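Local structure of probable tRNA pseudouridine synthase D (Methanosarcina mazei, 1Z2Z) at residues N215-V220 and K231-R236; S177-T182 and L199-E204; I51-K56 and L90-I95. The protein probably isomerises the uridine at position 13 of transfer RNAs to pseudouridine. All coordinates share one frame; numbering follows the deposited sequence.

Contact 1 of 3, residues N215-V220 and K231-R236; sequences NARQFV and KTYPLR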
# COMPACT_ATOMS: atom_id res chain seq x y z
N ASN A 215 20.00 -4.08 -17.32
CA ASN A 215 20.82 -3.61 -18.43
C ASN A 215 20.05 -3.54 -19.75
O ASN A 215 20.55 -3.01 -20.74
CB ASN A 215 22.07 -4.50 -18.59
CG ASN A 215 23.23 -4.04 -17.73
OD1 ASN A 215 23.14 -4.01 -16.50
ND2 ASN A 215 24.33 -3.66 -18.37
N ALA A 216 18.84 -4.08 -19.75
CA ALA A 216 18.01 -4.05 -20.94
C ALA A 216 17.39 -2.66 -21.06
O ALA A 216 17.36 -2.07 -22.14
CB ALA A 216 16.93 -5.10 -20.86
N ARG A 217 16.88 -2.15 -19.94
CA ARG A 217 16.26 -0.82 -19.86
C ARG A 217 17.31 0.25 -20.05
O ARG A 217 17.11 1.22 -20.77
CB ARG A 217 15.58 -0.62 -18.50
CG ARG A 217 14.39 -1.54 -18.24
CD ARG A 217 13.82 -1.30 -16.85
NE ARG A 217 12.81 -2.29 -16.49
CZ ARG A 217 11.55 -2.28 -16.93
NH1 ARG A 217 11.14 -1.33 -17.76
NH2 ARG A 217 10.71 -3.23 -16.55
N GLN A 218 18.44 0.06 -19.38
CA GLN A 218 19.55 1.00 -19.47
C GLN A 218 19.96 1.17 -20.93
O GLN A 218 20.34 2.26 -21.35
CB GLN A 218 20.74 0.46 -18.68
CG GLN A 218 21.24 1.39 -17.61
CD GLN A 218 21.52 2.77 -18.15
OE1 GLN A 218 21.98 2.93 -19.27
NE2 GLN A 218 21.24 3.79 -17.34
N PHE A 219 19.87 0.09 -21.70
CA PHE A 219 20.26 0.13 -23.10
C PHE A 219 19.42 1.11 -23.89
O PHE A 219 19.93 2.09 -24.41
CB PHE A 219 20.13 -1.25 -23.74
CG PHE A 219 20.57 -1.28 -25.18
CD1 PHE A 219 21.91 -1.38 -25.51
CD2 PHE A 219 19.64 -1.19 -26.21
CE1 PHE A 219 22.32 -1.37 -26.84
CE2 PHE A 219 20.04 -1.18 -27.54
CZ PHE A 219 21.38 -1.28 -27.86
N VAL A 220 18.12 0.84 -23.99
CA VAL A 220 17.24 1.71 -24.75
C VAL A 220 17.04 3.07 -24.11
O VAL A 220 16.46 3.97 -24.72
CB VAL A 220 15.86 1.06 -24.97
CG1 VAL A 220 16.04 -0.29 -25.64
CG2 VAL A 220 15.11 0.91 -23.64
N LYS A 231 13.72 -7.08 -28.37
CA LYS A 231 14.52 -8.27 -28.61
C LYS A 231 15.23 -8.73 -27.33
O LYS A 231 15.55 -9.91 -27.19
CB LYS A 231 15.56 -7.99 -29.70
CG LYS A 231 16.50 -9.17 -30.03
CD LYS A 231 15.84 -10.19 -30.95
CE LYS A 231 16.73 -11.42 -31.15
NZ LYS A 231 16.89 -12.20 -29.88
N THR A 232 15.45 -7.79 -26.41
CA THR A 232 16.14 -8.08 -25.14
C THR A 232 15.18 -8.21 -23.94
O THR A 232 15.37 -9.05 -23.07
CB THR A 232 17.24 -6.99 -24.85
OG1 THR A 232 17.97 -7.33 -23.67
CG2 THR A 232 16.62 -5.60 -24.68
N TYR A 233 14.14 -7.37 -23.91
CA TYR A 233 13.18 -7.39 -22.82
C TYR A 233 12.45 -8.72 -22.66
O TYR A 233 11.82 -9.22 -23.60
CB TYR A 233 12.14 -6.27 -23.00
CG TYR A 233 12.58 -4.88 -22.56
CD1 TYR A 233 13.73 -4.29 -23.08
CD2 TYR A 233 11.78 -4.13 -21.68
CE1 TYR A 233 14.07 -2.97 -22.74
CE2 TYR A 233 12.12 -2.82 -21.34
CZ TYR A 233 13.26 -2.25 -21.87
OH TYR A 233 13.57 -0.94 -21.58
N PRO A 234 12.53 -9.32 -21.46
CA PRO A 234 11.86 -10.60 -21.22
C PRO A 234 10.35 -10.45 -21.36
O PRO A 234 9.79 -9.40 -21.03
CB PRO A 234 12.30 -10.95 -19.80
CG PRO A 234 12.44 -9.62 -19.15
CD PRO A 234 13.14 -8.80 -20.22
N LEU A 235 9.72 -11.50 -21.87
CA LEU A 235 8.27 -11.54 -22.09
C LEU A 235 7.50 -11.19 -20.82
O LEU A 235 6.33 -10.83 -20.87
CB LEU A 235 7.86 -12.94 -22.57
CG LEU A 235 8.46 -13.42 -23.89
CD1 LEU A 235 8.35 -14.94 -23.97
CD2 LEU A 235 7.76 -12.75 -25.06
N ARG A 236 8.18 -11.31 -19.69
CA ARG A 236 7.60 -11.00 -18.40
C ARG A 236 7.01 -9.59 -18.39
O ARG A 236 5.98 -9.35 -17.75
CB ARG A 236 8.67 -11.14 -17.31
CG ARG A 236 8.27 -10.61 -15.95
CD ARG A 236 9.28 -11.04 -14.90
NE ARG A 236 10.64 -10.62 -15.22
CZ ARG A 236 11.13 -9.40 -15.01
NH1 ARG A 236 10.36 -8.46 -14.47
NH2 ARG A 236 12.38 -9.11 -15.34
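Two helices that follow each other in the chain, 213-223 and 226-232, meet in the TRUD region that marks this family, and Tyr233, the first residue past the second, lays its ring against the first. Nearly all of the contact is van der Waals packing around this one ring. With CG anti to the carbonyl carbon (chi1 -81°), the ring reaches helix 213-223. Ala216, whose CB points toward the second segment, is small enough to let the chains come close: its CB lies 4.0 Å from Tyr233 CD1, and its carbonyl O is 3.5 Å from Tyr233 CE1. At the far end Val220 reaches in tip to tip, CG2 standing 4.1 Å from Tyr233 CZ. On the same side of the ring plane as Ala216 CB, the aliphatic part of Arg217 crosses the tyrosine at about a right angle, its CG 3.9 Å from CZ. The chain, extended from CG to NE, carries the guanidinium on until Tyr233 CE2 lies over one of its faces, the two planes being turned 74° from each other.

The polar tips are served from outside the two segments. Tyr233 OH hydrogen-bonds to the carbonyl of Ile202, and Arg217 makes salt bridges to Glu240 and Glu209, which probably helps a buried charge to be tolerated. Tyrosine suits the site by combining a broad apolar body with a hydroxyl for a backbone acceptor; an alanine here would remove the ring and its hydroxyl, and with them the bond to Ile202, and would probably loosen the packing against Ala216, Arg217 and Val220. Toward solvent, Thr232 finishes the contact with its OG1 anti to the backbone N, 3.7 Å from Ala216 CB.

Contact 2 of 3, residues S177-T182 and L199-E204; sequences SVRPVT and LLYIAE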
# COMPACT_ATOMS: atom_id res chain seq x y z
N SER A 177 5.41 -1.87 -8.56
CA SER A 177 5.57 -3.27 -8.19
C SER A 177 6.98 -3.54 -7.67
O SER A 177 7.19 -3.66 -6.46
CB SER A 177 5.28 -4.17 -9.40
OG SER A 177 3.92 -4.07 -9.81
N VAL A 178 7.93 -3.62 -8.60
CA VAL A 178 9.34 -3.87 -8.27
C VAL A 178 10.14 -2.60 -8.50
O VAL A 178 11.25 -2.42 -7.98
CB VAL A 178 9.94 -4.98 -9.17
CG1 VAL A 178 9.89 -4.55 -10.64
CG2 VAL A 178 11.38 -5.26 -8.76
N ARG A 179 9.56 -1.72 -9.30
CA ARG A 179 10.21 -0.46 -9.63
C ARG A 179 9.22 0.67 -9.40
O ARG A 179 8.23 0.79 -10.12
CB ARG A 179 10.65 -0.50 -11.08
CG ARG A 179 11.37 0.72 -11.53
CD ARG A 179 11.66 0.58 -13.00
NE ARG A 179 10.43 0.46 -13.76
CZ ARG A 179 10.36 0.41 -15.08
NH1 ARG A 179 11.48 0.47 -15.79
NH2 ARG A 179 9.19 0.32 -15.69
N PRO A 180 9.45 1.49 -8.37
CA PRO A 180 8.57 2.62 -8.04
C PRO A 180 8.78 3.80 -8.99
O PRO A 180 9.53 4.72 -8.68
CB PRO A 180 8.96 2.95 -6.61
CG PRO A 180 10.44 2.67 -6.61
CD PRO A 180 10.51 1.35 -7.35
N VAL A 181 8.10 3.77 -10.13
CA VAL A 181 8.23 4.83 -11.12
C VAL A 181 6.90 5.50 -11.46
O VAL A 181 6.86 6.50 -12.19
CB VAL A 181 8.84 4.29 -12.43
CG1 VAL A 181 10.31 4.09 -12.27
CG2 VAL A 181 8.17 2.99 -12.81
N THR A 182 5.81 4.96 -10.95
CA THR A 182 4.51 5.53 -11.24
C THR A 182 4.53 7.04 -11.07
O THR A 182 4.41 7.78 -12.05
CB THR A 182 3.43 4.88 -10.36
OG1 THR A 182 3.77 5.04 -8.98
CG2 THR A 182 3.34 3.40 -10.68
N LEU A 199 9.47 7.08 -21.48
CA LEU A 199 10.79 6.49 -21.28
C LEU A 199 11.00 5.99 -19.86
O LEU A 199 11.61 4.95 -19.64
CB LEU A 199 11.88 7.50 -21.65
CG LEU A 199 12.58 7.31 -23.00
CD1 LEU A 199 11.56 7.20 -24.13
CD2 LEU A 199 13.52 8.49 -23.22
N LEU A 200 10.49 6.74 -18.88
CA LEU A 200 10.63 6.36 -17.48
C LEU A 200 9.99 5.01 -17.19
O LEU A 200 10.35 4.34 -16.23
CB LEU A 200 10.01 7.42 -16.58
CG LEU A 200 10.71 8.77 -16.43
CD1 LEU A 200 9.82 9.74 -15.68
CD2 LEU A 200 12.04 8.58 -15.71
N TYR A 201 9.02 4.62 -18.02
CA TYR A 201 8.31 3.35 -17.84
C TYR A 201 8.90 2.27 -18.75
O TYR A 201 9.09 1.13 -18.34
CB TYR A 201 6.82 3.53 -18.16
CG TYR A 201 5.96 2.34 -17.80
CD1 TYR A 201 5.53 2.13 -16.49
CD2 TYR A 201 5.61 1.40 -18.76
CE1 TYR A 201 4.79 1.01 -16.14
CE2 TYR A 201 4.87 0.27 -18.42
CZ TYR A 201 4.46 0.08 -17.11
OH TYR A 201 3.77 -1.06 -16.77
N ILE A 202 9.18 2.64 -19.99
CA ILE A 202 9.76 1.70 -20.94
C ILE A 202 11.15 1.28 -20.47
O ILE A 202 11.45 0.09 -20.40
CB ILE A 202 9.85 2.34 -22.33
CG1 ILE A 202 8.44 2.69 -22.81
CG2 ILE A 202 10.57 1.39 -23.28
CD1 ILE A 202 8.39 3.60 -24.03
N ALA A 203 11.99 2.27 -20.15
CA ALA A 203 13.35 2.06 -19.69
C ALA A 203 13.47 2.41 -18.20
O ALA A 203 12.58 2.10 -17.41
CB ALA A 203 14.32 2.91 -20.51
N GLU A 204 14.57 3.07 -17.81
CA GLU A 204 14.78 3.46 -16.42
C GLU A 204 14.93 2.27 -15.48
O GLU A 204 13.97 1.83 -14.85
CB GLU A 204 13.62 4.32 -15.91
CG GLU A 204 13.81 4.75 -14.46
CD GLU A 204 14.49 6.10 -14.33
OE1 GLU A 204 15.40 6.40 -15.13
OE2 GLU A 204 14.10 6.85 -13.41
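Arg179 stretches from the inverse gamma turn centred on Pro180, before helix 182-191, to the C-terminal end of helix 194-202, joining loop to helix end mainly through one guanidinium. Its CB points toward the helix, and CG lies anti to the backbone N (chi1 -178°), which sends the chain straight across. CD comes within 3.2 Å of Glu204 O; there the chain bends at chi3 (61°), and NE passes the same oxygen at 3.9 Å. Beyond CZ the two terminal nitrogens part. NH1 donates to Glu204 O at 3.0 Å, meeting this oxygen from above the carbonyl plane; Ala203 O is also close to NH1 but badly angled for a bond. NH2 donates to Tyr201 O at 2.8 Å, in the carbonyl plane and on a lone pair. NH2 also sits over one face of the Tyr201 ring, offset toward its rim, where any cation-pi attraction is weak at best. Leu200 O lies over a face of the guanidinium. Beside the arginine, Val181 supplies the apolar part, its CG1 4.2 Å from Glu204 CG as the two side chains slide past each other; Phe206 packs on both Arg179 and Val181. Arginine suits this place because it offers several diverging N-H groups to carbonyls gathered where a helix ends, and its positive charge would probably be favoured by the negative end of the helix dipole, although nearby Arg217 would probably oppose this.

Contact 3 of 3, residues I51-K56 and L90-I95; sequences IVELTK and LTTQKI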
# COMPACT_ATOMS: atom_id res chain seq x y z
N ILE A 51 -16.36 -23.93 1.67
CA ILE A 51 -15.54 -22.89 2.28
C ILE A 51 -14.55 -23.43 3.31
O ILE A 51 -14.94 -23.98 4.36
CB ILE A 51 -16.38 -21.79 2.97
CG1 ILE A 51 -17.61 -21.41 2.11
CG2 ILE A 51 -15.50 -20.60 3.21
CD1 ILE A 51 -17.30 -21.01 0.67
N VAL A 52 -13.28 -23.19 3.03
CA VAL A 52 -12.20 -23.69 3.85
C VAL A 52 -11.26 -22.64 4.41
O VAL A 52 -10.97 -21.63 3.77
CB VAL A 52 -11.34 -24.67 3.03
CG1 VAL A 52 -10.43 -25.45 3.94
CG2 VAL A 52 -12.25 -25.60 2.23
N GLU A 53 -10.76 -22.90 5.61
CA GLU A 53 -9.80 -22.00 6.25
C GLU A 53 -8.44 -22.51 5.82
O GLU A 53 -8.08 -23.65 6.10
CB GLU A 53 -9.92 -22.09 7.76
CG GLU A 53 -8.98 -21.15 8.47
CD GLU A 53 -8.95 -21.41 9.95
OE1 GLU A 53 -7.97 -22.01 10.43
OE2 GLU A 53 -9.93 -21.03 10.64
N LEU A 54 -7.71 -21.67 5.11
CA LEU A 54 -6.39 -22.00 4.61
C LEU A 54 -5.29 -21.47 5.52
O LEU A 54 -5.28 -20.29 5.87
CB LEU A 54 -6.24 -21.40 3.21
CG LEU A 54 -4.87 -21.41 2.53
CD1 LEU A 54 -4.33 -22.84 2.48
CD2 LEU A 54 -5.01 -20.82 1.11
N THR A 55 -4.38 -22.35 5.93
CA THR A 55 -3.27 -21.95 6.79
C THR A 55 -2.06 -22.39 6.02
O THR A 55 -1.92 -23.57 5.73
CB THR A 55 -3.30 -22.65 8.14
OG1 THR A 55 -4.59 -22.48 8.75
CG2 THR A 55 -2.23 -22.05 9.05
N LYS A 56 -1.21 -21.44 5.68
CA LYS A 56 -0.04 -21.77 4.90
C LYS A 56 1.25 -21.23 5.50
O LYS A 56 1.26 -20.19 6.16
CB LYS A 56 -0.23 -21.29 3.46
CG LYS A 56 -0.27 -19.77 3.27
CD LYS A 56 -0.65 -19.43 1.84
CE LYS A 56 0.03 -18.16 1.40
NZ LYS A 56 -0.02 -17.14 2.47
N LEU A 90 3.46 -16.96 8.21
CA LEU A 90 2.50 -17.96 8.61
C LEU A 90 1.15 -17.25 8.57
O LEU A 90 0.84 -16.41 9.42
CB LEU A 90 2.79 -18.49 10.01
CG LEU A 90 1.68 -19.37 10.58
CD1 LEU A 90 1.39 -20.52 9.65
CD2 LEU A 90 2.06 -19.85 11.95
N THR A 91 0.36 -17.61 7.57
CA THR A 91 -0.92 -16.96 7.37
C THR A 91 -2.15 -17.86 7.28
O THR A 91 -2.12 -18.91 6.63
CB THR A 91 -0.88 -16.17 6.08
OG1 THR A 91 -1.02 -17.08 4.98
CG2 THR A 91 0.44 -15.44 5.96
N THR A 92 -3.22 -17.40 7.90
CA THR A 92 -4.52 -18.06 7.95
C THR A 92 -5.55 -17.17 7.21
O THR A 92 -5.53 -15.95 7.36
CB THR A 92 -4.96 -18.20 9.41
OG1 THR A 92 -3.95 -18.92 10.14
CG2 THR A 92 -6.28 -18.93 9.53
N GLN A 93 -6.44 -17.77 6.42
CA GLN A 93 -7.44 -16.99 5.69
C GLN A 93 -8.58 -17.88 5.22
O GLN A 93 -8.46 -19.11 5.22
CB GLN A 93 -6.84 -16.33 4.46
CG GLN A 93 -6.54 -17.31 3.36
CD GLN A 93 -5.73 -16.68 2.26
OE1 GLN A 93 -4.64 -17.16 1.91
NE2 GLN A 93 -6.24 -15.60 1.72
N LYS A 94 -9.68 -17.27 4.79
CA LYS A 94 -10.82 -18.03 4.31
C LYS A 94 -10.77 -18.11 2.78
O LYS A 94 -10.38 -17.15 2.12
CB LYS A 94 -12.12 -17.39 4.79
CG LYS A 94 -13.38 -17.90 4.11
CD LYS A 94 -14.65 -17.30 4.72
CE LYS A 94 -14.82 -17.74 6.16
NZ LYS A 94 -16.08 -17.27 6.81
N ILE A 95 -11.12 -19.26 2.22
CA ILE A 95 -11.12 -19.42 0.77
C ILE A 95 -12.36 -20.20 0.36
O ILE A 95 -13.09 -20.74 1.20
CB ILE A 95 -9.87 -20.17 0.25
CG1 ILE A 95 -9.85 -21.61 0.77
CG2 ILE A 95 -8.60 -19.42 0.64
CD1 ILE A 95 -8.87 -22.53 -0.01
O HOH W 1 -3.76 -18.24 4.57
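Strands 49-57 and 90-98 run antiparallel in the mixed sheet of this probable pseudouridine synthase, their local axes 162° apart. Ile51 starts the contact by resting CG2 against the aliphatic chain of Lys94, 3.5 Å from CG, while the lysine's amino group goes on to a salt bridge with Glu43. Val52 faces Ile95 in a hydrogen-bonded pair: Ile95 N reaches Val52 O at 2.8 Å, nearly along the C=O axis, and Val52 N donates back to Ile95 O. Glu53, in the following non-hydrogen-bonded pair, emerges on the other face and leans obliquely over Thr92 CG2. Leu54 returns to the buried face; its N donates to Gln93 O at 2.7 Å, and its CD2 packs 3.9 Å from Ile95 CG2, an apolar patch beside polar Gln93, Thr91 and Lys56. One ordered water hydrogen-bonds to Leu54 O, Gln93 OE1 and Thr91 OG1, though its two protons may not serve every nearby acceptor at once. Thr55 lies alongside Thr92, both pointing the same way, a beta-branched pair well suited to extended backbone. Lys56 ends the ladder, exchanging backbone bonds with Thr91; its chain, bent at chi3 and chi4, curls back so that NZ donates to Thr91 OG1 at 2.7 Å, with a further weak bond to the backbone O of Asp86, the predicted nucleophile, so this end borders the probable active site. Within the sheet, strand 49-57 lies between 90-98 and 113-121, while 90-98 also pairs in parallel with 33-39 and antiparallel with the short strand 79-81, whose Ile79 and Val81 touch Ile95.

Overall arrangement
Contacts 1 and 2 are neighbours in one helical region, their centres 12 Å apart, and they meet at the end of helix 194-202, joined by the bond from Tyr233 OH to Ile202 O (2.6 Å). Arg217 and Arg179 also bring their guanidinium groups together there, and Glu240, salt-bridged to the first and a long, weak partner of the second, probably offsets some of the charge. Contact 3 stands apart, its centre about 38 Å from that of contact 1 and 34 Å from that of contact 2. It alone is near the predicted nucleophile: the side chains of Thr91 and Asp86 are about 5 Å apart.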